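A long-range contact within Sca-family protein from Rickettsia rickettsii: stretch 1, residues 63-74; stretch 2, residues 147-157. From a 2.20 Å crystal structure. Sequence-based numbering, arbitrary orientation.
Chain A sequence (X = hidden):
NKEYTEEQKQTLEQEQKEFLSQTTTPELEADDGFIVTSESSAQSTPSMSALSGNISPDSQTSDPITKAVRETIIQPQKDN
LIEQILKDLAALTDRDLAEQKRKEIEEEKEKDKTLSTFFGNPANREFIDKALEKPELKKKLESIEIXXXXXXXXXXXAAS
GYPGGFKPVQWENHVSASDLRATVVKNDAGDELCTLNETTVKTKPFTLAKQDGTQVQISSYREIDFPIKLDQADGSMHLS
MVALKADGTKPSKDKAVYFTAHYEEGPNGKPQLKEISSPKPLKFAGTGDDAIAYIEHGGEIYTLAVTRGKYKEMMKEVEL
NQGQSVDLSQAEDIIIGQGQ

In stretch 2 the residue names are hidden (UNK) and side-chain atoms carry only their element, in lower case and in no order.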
# COMPACT_ATOMS: atom_id res chain seq x y z
N ASP A 63 10.48 -13.86 1.88
CA ASP A 63 9.76 -14.98 1.30
C ASP A 63 9.27 -14.62 -0.15
O ASP A 63 9.45 -13.47 -0.57
CB ASP A 63 8.65 -15.47 2.26
CG ASP A 63 7.34 -14.72 2.38
OD1 ASP A 63 6.91 -14.12 1.38
OD2 ASP A 63 6.67 -14.89 3.40
N PRO A 64 8.72 -15.58 -0.93
CA PRO A 64 8.32 -15.26 -2.32
C PRO A 64 7.23 -14.20 -2.50
O PRO A 64 7.23 -13.54 -3.52
CB PRO A 64 7.87 -16.62 -2.90
CG PRO A 64 8.45 -17.63 -1.98
CD PRO A 64 8.46 -17.00 -0.63
N ILE A 65 6.32 -14.04 -1.52
CA ILE A 65 5.25 -13.04 -1.62
C ILE A 65 5.84 -11.65 -1.48
O ILE A 65 5.59 -10.79 -2.32
CB ILE A 65 4.09 -13.28 -0.62
CG1 ILE A 65 3.64 -14.79 -0.54
CG2 ILE A 65 2.91 -12.32 -0.85
CD1 ILE A 65 3.41 -15.52 -1.76
N THR A 66 6.61 -11.41 -0.41
CA THR A 66 7.26 -10.13 -0.12
C THR A 66 8.14 -9.74 -1.30
O THR A 66 8.04 -8.60 -1.77
CB THR A 66 8.07 -10.23 1.16
OG1 THR A 66 7.29 -10.85 2.18
CG2 THR A 66 8.61 -8.87 1.63
N LYS A 67 8.94 -10.70 -1.82
CA LYS A 67 9.81 -10.47 -2.97
C LYS A 67 8.98 -10.07 -4.21
O LYS A 67 9.32 -9.08 -4.84
CB LYS A 67 10.69 -11.70 -3.25
CG LYS A 67 11.77 -11.41 -4.31
CD LYS A 67 12.76 -12.54 -4.44
CE LYS A 67 13.84 -12.26 -5.46
NZ LYS A 67 14.90 -13.29 -5.42
N ALA A 68 7.88 -10.80 -4.52
CA ALA A 68 7.01 -10.50 -5.66
C ALA A 68 6.41 -9.10 -5.56
O ALA A 68 6.38 -8.38 -6.56
CB ALA A 68 5.91 -11.53 -5.78
N VAL A 69 5.97 -8.69 -4.36
CA VAL A 69 5.41 -7.35 -4.16
C VAL A 69 6.50 -6.27 -4.35
O VAL A 69 6.23 -5.23 -4.94
CB VAL A 69 4.61 -7.25 -2.83
CG1 VAL A 69 4.21 -5.80 -2.49
CG2 VAL A 69 3.35 -8.12 -2.91
N ARG A 70 7.73 -6.51 -3.90
CA ARG A 70 8.85 -5.56 -4.12
C ARG A 70 9.16 -5.44 -5.61
O ARG A 70 9.30 -4.33 -6.12
CB ARG A 70 10.11 -6.02 -3.38
CG ARG A 70 9.97 -5.84 -1.87
CD ARG A 70 11.06 -6.57 -1.13
NE ARG A 70 10.98 -6.21 0.28
CZ ARG A 70 11.66 -6.81 1.26
NH1 ARG A 70 12.50 -7.80 0.99
NH2 ARG A 70 11.50 -6.41 2.51
N GLU A 71 9.18 -6.58 -6.32
CA GLU A 71 9.49 -6.62 -7.75
C GLU A 71 8.42 -6.07 -8.67
O GLU A 71 8.75 -5.59 -9.75
CB GLU A 71 9.80 -8.06 -8.20
CG GLU A 71 11.04 -8.63 -7.56
CD GLU A 71 11.40 -10.03 -8.05
OE1 GLU A 71 10.51 -10.74 -8.55
OE2 GLU A 71 12.59 -10.40 -7.93
N THR A 72 7.15 -6.22 -8.30
CA THR A 72 6.05 -5.82 -9.19
C THR A 72 5.39 -4.52 -8.79
O THR A 72 4.79 -3.86 -9.64
CB THR A 72 4.98 -6.94 -9.29
OG1 THR A 72 4.26 -7.00 -8.07
CG2 THR A 72 5.57 -8.28 -9.60
N ILE A 73 5.47 -4.14 -7.51
CA ILE A 73 4.85 -2.90 -7.05
C ILE A 73 5.87 -1.86 -6.56
O ILE A 73 5.95 -0.77 -7.13
CB ILE A 73 3.74 -3.16 -5.96
CG1 ILE A 73 2.62 -4.17 -6.46
CG2 ILE A 73 3.13 -1.84 -5.42
CD1 ILE A 73 1.63 -3.62 -7.63
N ILE A 74 6.58 -2.17 -5.45
CA ILE A 74 7.45 -1.19 -4.77
C ILE A 74 8.58 -0.65 -5.68
O ILE A 74 8.70 0.57 -5.81
CB ILE A 74 7.97 -1.71 -3.41
CG1 ILE A 74 6.76 -2.01 -2.46
CG2 ILE A 74 8.98 -0.73 -2.76
CD1 ILE A 74 7.10 -2.88 -1.25
N UNK A 147 -1.84 -4.24 -13.05
CA UNK A 147 -1.18 -5.43 -13.60
C UNK A 147 -0.34 -6.13 -12.53
O UNK A 147 -0.35 -7.35 -12.47
c UNK A 147 -0.30 -5.03 -14.79
N UNK A 148 0.34 -5.35 -11.69
CA UNK A 148 1.18 -5.84 -10.61
C UNK A 148 0.41 -6.66 -9.59
O UNK A 148 0.80 -7.79 -9.30
N UNK A 149 -0.72 -6.10 -9.08
CA UNK A 149 -1.56 -6.80 -8.11
C UNK A 149 -2.17 -8.07 -8.71
O UNK A 149 -2.19 -9.10 -8.05
c UNK A 149 -0.68 -4.43 -4.51
c UNK A 149 -2.61 -5.88 -7.46
c UNK A 149 -0.84 -3.06 -4.70
c UNK A 149 -2.00 -4.89 -6.48
c UNK A 149 -1.27 -5.33 -5.38
o UNK A 149 -0.26 -2.19 -3.80
c UNK A 149 -1.58 -2.60 -5.76
c UNK A 149 -2.16 -3.51 -6.65
N UNK A 150 -2.62 -7.99 -9.98
CA UNK A 150 -3.20 -9.13 -10.71
C UNK A 150 -2.17 -10.25 -10.85
O UNK A 150 -2.51 -11.41 -10.64
c UNK A 150 -5.44 -7.68 -13.60
n UNK A 150 -6.84 -6.16 -14.98
c UNK A 150 -5.09 -8.14 -12.17
c UNK A 150 -3.68 -8.72 -12.12
c UNK A 150 -6.69 -6.84 -13.67
N UNK A 151 -0.93 -9.90 -11.20
CA UNK A 151 0.13 -10.89 -11.38
C UNK A 151 0.54 -11.53 -10.07
O UNK A 151 0.74 -12.73 -10.04
c UNK A 151 1.02 -10.02 -13.60
c UNK A 151 1.34 -10.30 -12.14
o UNK A 151 -0.11 -10.15 -14.08
n UNK A 151 2.02 -9.63 -14.36
N UNK A 152 0.58 -10.76 -8.98
CA UNK A 152 0.89 -11.32 -7.64
C UNK A 152 -0.21 -12.30 -7.22
O UNK A 152 0.09 -13.45 -6.87
c UNK A 152 2.43 -9.45 -6.93
c UNK A 152 1.26 -10.80 -5.18
c UNK A 152 1.16 -10.22 -6.58
N UNK A 153 -1.48 -11.85 -7.26
CA UNK A 153 -2.61 -12.70 -6.90
C UNK A 153 -2.73 -13.91 -7.81
O UNK A 153 -2.99 -14.98 -7.29
n UNK A 153 -3.47 -9.52 -4.03
c UNK A 153 -4.26 -8.87 -4.88
c UNK A 153 -3.91 -11.90 -6.79
n UNK A 153 -4.53 -9.61 -5.95
c UNK A 153 -3.86 -10.80 -5.76
c UNK A 153 -3.22 -10.76 -4.57
N UNK A 154 -2.48 -13.79 -9.13
CA UNK A 154 -2.55 -14.95 -10.01
C UNK A 154 -1.37 -15.93 -9.83
O UNK A 154 -1.59 -17.12 -9.96
c UNK A 154 -4.01 -13.91 -11.84
c UNK A 154 -2.69 -14.57 -11.49
o UNK A 154 -5.02 -14.02 -11.13
n UNK A 154 -4.04 -13.20 -12.96
N UNK A 155 -0.15 -15.43 -9.54
CA UNK A 155 1.03 -16.29 -9.32
C UNK A 155 0.91 -17.11 -8.01
O UNK A 155 1.31 -18.27 -7.98
c UNK A 155 3.60 -16.24 -9.10
o UNK A 155 2.42 -14.80 -10.62
c UNK A 155 2.32 -15.43 -9.35
N UNK A 156 0.39 -16.50 -6.94
CA UNK A 156 0.34 -17.13 -5.63
C UNK A 156 -1.06 -17.47 -5.15
O UNK A 156 -1.25 -17.66 -3.96
c UNK A 156 2.52 -15.97 -5.01
c UNK A 156 4.84 -16.64 -5.12
c UNK A 156 3.52 -16.91 -4.76
c UNK A 156 5.16 -15.48 -5.79
c UNK A 156 4.18 -14.55 -6.05
c UNK A 156 2.86 -14.80 -5.67
c UNK A 156 1.08 -16.25 -4.60
N UNK A 157 -2.02 -17.57 -6.07
CA UNK A 157 -3.42 -17.89 -5.78
C UNK A 157 -3.52 -19.37 -5.45
O UNK A 157 -2.84 -20.17 -6.10
c UNK A 157 -4.26 -17.63 -7.03
o UNK A 157 -5.63 -17.90 -6.84

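Position 147 carries a single side-chain carbon, directed sideways; its CB comes no nearer to stretch 1 than 7.3 Å, to T72 O. One carbon defines alanine, A147. Position 148 has no side-chain atoms, so it is glycine, G148. Its CA lies 3.7 Å from I73 CD1, and an ideal CB built there would fall 2.5 Å from I73 CD1, a clash, and 3.0 Å from T72 O. This is where T72 CA and G148 CA come to 5.1 Å.

At 149 one carbon leads to a six-carbon ring bearing an oxygen, hence tyrosine, Y149. I73 CD1 sits 3.7 Å from the ring centroid and 4° off its normal, a CH-pi contact over the face, while I73 CG1 is 3.8 Å from Y149 CE1.

Position 150 shows four carbons in a row ending in nitrogen, out of reach of stretch 1: lysine, K150. Position 151 has two carbons, the second carrying one oxygen and one nitrogen. That is an amide one carbon from CA, asparagine, N151; its CB points toward stretch 1, but N151 CB comes no closer than 5.3 Å, to T72 CG2.

Position 152 has three carbons, one bearing the other two, which is the branched pattern of valine, V152. With chi1 at 171° (t), V152 CG2 approaches T72 OG1 to 3.3 Å and A68 CB to 4.2 Å, and V152 CG1 lies 4.1 Å from V69 CG2.

At 153 one carbon leads to a five-membered ring of three carbons and two nitrogens, identifying histidine, H153, beyond reach of stretch 1. Position 154 repeats the two-carbon amide and is asparagine, N154, also remote. At 155 one carbon carries an oxygen and a carbon: threonine, T155, whose OG1 donates to N151 O at 2.7 Å within its own helix.

Position 156 has one carbon and a six-carbon ring without a heteroatom, so phenylalanine, F156. I65 CD1 lies over one face, 3.7 Å from the centroid and 29° off the normal; A68 CB is 3.5 Å from F156 CE2, and P64 CB is 3.8 Å from F156 CE1. Position 157, one carbon then one oxygen, is serine, S157, and makes no contact.

The helices run nearly antiparallel (158°), their axes 8.8 Å apart at closest approach. The two stretches bury 463 Å², both sides summed, with no hydrogen bond across them. T72 OG1 donates to A68 O at 2.9 Å within its own helix. The contact is packing: I73 on G148 and Y149, V152 and F156 on A68.

Stretch 2 (147-157) AGYKNVHNTFS
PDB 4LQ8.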